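Local coordinates for lipoprotein, putative (Bacillus anthracis, PDB 4NOH) that is of unknown function but, as a putative lipoprotein, may bind lipid, at residues Gly83-Lys88 with Thr116-Val121. Numbering follows the deposited sequence.
Sequences GIVFAK and TDMYAV
Tyr119 O is held by one hydrogen bond and one weaker contact: Phe86 N donates to it at 2.8 Å, almost straight (175°) and nearly along the C=O axis, and Val85 CA approaches at 3.3 Å as a CA-H...O contact. The motif is an antiparallel strand pair inside a mixed beta-sheet, with strand 99-103 flanking 84-86 and strand 42-48 flanking 118-122. Ile84 with Val121 and Phe86 with Tyr119 form hydrogen-bonded pairs, each joined by two N-H...O bonds; Val85 with Ala120 is the non-hydrogen-bonded pair between them. Ile84 and Val121 lie side by side on the face shared with Phe86 and Tyr119, Ile84 CG1 meeting Val121 CB at 3.8 Å from the crowded position between backbone N and carbonyl carbon (chi1 64°). Val107 packs on Phe86, and Val108 and Ile109 on Tyr119, so strand 107-109 covers the Phe86-Tyr119 end of this face, while Met47 packs on Val121. The side chains of Val85 and Met118 cross obliquely, Val85 CG2 to Met118 CB 4.0 Å. Ala87 CB touches CG and SE of Met118, a selenomethionine whose chain bends at chi3 (-73°). At the Lys88-Asp117 end a water accepts from Lys88 N and donates to Asp117 O at 2.8 Å.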
ATOM      1  N   GLY A  83     -16.875  -3.174   4.696  1.00 17.80           N
ATOM      2  CA  GLY A  83     -15.503  -2.889   4.296  1.00 16.76           C
ATOM      3  C   GLY A  83     -15.321  -1.381   4.222  1.00 15.56           C
ATOM      4  O   GLY A  83     -16.298  -0.649   4.303  1.00 16.39           O
ATOM      5  N   ILE A  84     -14.081  -0.929   4.039  1.00 14.19           N
ATOM      6  CA  ILE A  84     -13.799   0.503   4.046  1.00 14.19           C
ATOM      7  C   ILE A  84     -12.984   0.917   2.866  1.00 14.50           C
ATOM      8  O   ILE A  84     -12.292   0.096   2.260  1.00 13.21           O
ATOM      9  CB  ILE A  84     -13.022   0.941   5.321  1.00 14.67           C
ATOM     10  CG1 ILE A  84     -11.626   0.308   5.427  1.00 14.21           C
ATOM     11  CG2 ILE A  84     -13.862   0.619   6.568  1.00 15.11           C
ATOM     12  CD1 ILE A  84     -10.784   0.805   6.587  1.00 15.30           C
ATOM     13  N   VAL A  85     -13.080   2.206   2.554  1.00 13.81           N
ATOM     14  CA  VAL A  85     -12.271   2.752   1.471  1.00 14.19           C
ATOM     15  C   VAL A  85     -11.652   4.061   1.890  1.00 13.70           C
ATOM     16  O   VAL A  85     -12.273   4.863   2.588  1.00 15.04           O
ATOM     17  CB  VAL A  85     -13.078   2.903   0.150  1.00 14.89           C
ATOM     18  CG1 VAL A  85     -14.305   3.813   0.312  1.00 16.75           C
ATOM     19  CG2 VAL A  85     -12.164   3.373  -0.990  1.00 16.39           C
ATOM     20  N   PHE A  86     -10.393   4.238   1.499  1.00 13.60           N
ATOM     21  CA  PHE A  86      -9.647   5.462   1.686  1.00 14.02           C
ATOM     22  C   PHE A  86      -9.461   6.111   0.313  1.00 14.19           C
ATOM     23  O   PHE A  86      -9.046   5.452  -0.626  1.00 14.42           O
ATOM     24  CB  PHE A  86      -8.270   5.175   2.247  1.00 14.10           C
ATOM     25  CG  PHE A  86      -8.280   4.548   3.623  1.00 14.11           C
ATOM     26  CD1 PHE A  86      -8.784   5.243   4.710  1.00 15.55           C
ATOM     27  CD2 PHE A  86      -7.692   3.301   3.835  1.00 14.62           C
ATOM     28  CE1 PHE A  86      -8.719   4.704   5.980  1.00 15.24           C
ATOM     29  CE2 PHE A  86      -7.640   2.759   5.115  1.00 14.71           C
ATOM     30  CZ  PHE A  86      -8.173   3.454   6.171  1.00 15.77           C
ATOM     31  N   ALA A  87      -9.746   7.404   0.208  1.00 15.21           N
ATOM     32  CA  ALA A  87      -9.567   8.136  -1.045  1.00 15.49           C
ATOM     33  C   ALA A  87      -9.373   9.623  -0.764  1.00 16.92           C
ATOM     34  O   ALA A  87      -9.643  10.100   0.337  1.00 16.18           O
ATOM     35  CB  ALA A  87     -10.752   7.926  -1.944  1.00 16.48           C
ATOM     36  N   LYS A  88      -8.921  10.358  -1.777  1.00 17.64           N
ATOM     37  CA  LYS A  88      -8.648  11.784  -1.630  1.00 21.08           C
ATOM     38  C   LYS A  88      -9.885  12.576  -1.231  1.00 21.96           C
ATOM     39  O   LYS A  88      -9.795  13.518  -0.446  1.00 25.47           O
ATOM     40  CB  LYS A  88      -8.093  12.325  -2.934  1.00 23.54           C
ATOM     41  CG  LYS A  88      -7.815  13.810  -2.901  1.00 29.73           C
ATOM     42  CD  LYS A  88      -7.446  14.326  -4.277  1.00 32.98           C
ATOM     43  CE  LYS A  88      -7.292  15.839  -4.257  1.00 37.05           C
ATOM     44  NZ  LYS A  88      -6.230  16.237  -3.294  1.00 37.96           N
ATOM     45  N   THR A 116      -2.030   3.697  -7.049  1.00 14.55           N
ATOM     46  CA  THR A 116      -3.470   3.562  -7.080  1.00 14.56           C
ATOM     47  C   THR A 116      -4.119   4.915  -6.808  1.00 15.66           C
ATOM     48  O   THR A 116      -3.431   5.881  -6.509  1.00 16.16           O
ATOM     49  CB  THR A 116      -3.888   2.539  -5.997  1.00 14.09           C
ATOM     50  OG1 THR A 116      -5.285   2.246  -6.098  1.00 13.62           O
ATOM     51  CG2 THR A 116      -3.557   3.037  -4.614  1.00 15.03           C
ATOM     52  N   ASP A 117      -5.436   4.989  -6.990  1.00 14.68           N
ATOM     53  CA  ASP A 117      -6.198   6.158  -6.618  1.00 15.40           C
ATOM     54  C   ASP A 117      -6.805   6.001  -5.211  1.00 14.39           C
ATOM     55  O   ASP A 117      -6.783   6.942  -4.405  1.00 15.60           O
ATOM     56  CB  ASP A 117      -7.312   6.383  -7.620  1.00 16.55           C
ATOM     57  CG  ASP A 117      -6.797   6.677  -8.974  1.00 18.81           C
ATOM     58  OD1 ASP A 117      -6.197   7.768  -9.136  1.00 21.58           O
ATOM     59  OD2 ASP A 117      -7.068   5.911  -9.913  1.00 18.86           O
HETATM   60  N   MSE A 118      -7.350   4.818  -4.921  1.00 14.73           N
HETATM   61  CA  MSE A 118      -8.038   4.530  -3.650  1.00 14.15           C
HETATM   62  C   MSE A 118      -7.469   3.268  -3.061  1.00 13.09           C
HETATM   63  O   MSE A 118      -6.788   2.471  -3.739  1.00 13.35           O
HETATM   64  CB  MSE A 118      -9.538   4.304  -3.876  1.00 15.88           C
HETATM   65  CG  MSE A 118     -10.096   5.481  -4.638  1.00 18.28           C
HETATM   66 SE   MSE A 118     -12.038   5.329  -4.755  1.00 24.54          SE
HETATM   67  CE  MSE A 118     -12.120   3.880  -6.079  1.00 26.71           C
ATOM     68  N   TYR A 119      -7.754   3.047  -1.788  1.00 12.74           N
ATOM     69  CA  TYR A 119      -7.284   1.884  -1.041  1.00 12.02           C
ATOM     70  C   TYR A 119      -8.493   1.321  -0.321  1.00 13.14           C
ATOM     71  O   TYR A 119      -9.247   2.055   0.280  1.00 15.50           O
ATOM     72  CB  TYR A 119      -6.240   2.275  -0.018  1.00 11.95           C
ATOM     73  CG  TYR A 119      -5.101   3.125  -0.544  1.00 11.55           C
ATOM     74  CD1 TYR A 119      -5.270   4.479  -0.705  1.00 12.33           C
ATOM     75  CD2 TYR A 119      -3.859   2.574  -0.879  1.00 11.57           C
ATOM     76  CE1 TYR A 119      -4.268   5.275  -1.159  1.00 12.97           C
ATOM     77  CE2 TYR A 119      -2.825   3.389  -1.336  1.00 11.92           C
ATOM     78  CZ  TYR A 119      -3.054   4.735  -1.481  1.00 12.41           C
ATOM     79  OH  TYR A 119      -2.072   5.568  -1.916  1.00 13.62           O
ATOM     80  N   ALA A 120      -8.699   0.031  -0.379  1.00 11.81           N
ATOM     81  CA  ALA A 120      -9.860  -0.573   0.298  1.00 11.99           C
ATOM     82  C   ALA A 120      -9.402  -1.673   1.222  1.00 12.78           C
ATOM     83  O   ALA A 120      -8.428  -2.360   0.932  1.00 12.24           O
ATOM     84  CB  ALA A 120     -10.862  -1.108  -0.701  1.00 13.67           C
ATOM     85  N   VAL A 121     -10.095  -1.833   2.349  1.00 11.55           N
ATOM     86  CA  VAL A 121      -9.791  -2.910   3.261  1.00 12.01           C
ATOM     87  C   VAL A 121     -11.084  -3.650   3.505  1.00 11.56           C
ATOM     88  O   VAL A 121     -12.079  -3.048   3.909  1.00 11.86           O
ATOM     89  CB  VAL A 121      -9.159  -2.423   4.567  1.00 12.49           C
ATOM     90  CG1 VAL A 121      -8.757  -3.600   5.446  1.00 13.56           C
ATOM     91  CG2 VAL A 121      -7.954  -1.515   4.295  1.00 12.83           C
TER
HETATM   92  O   HOH W   1      -8.416   9.223  -4.432  1.00 19.00           O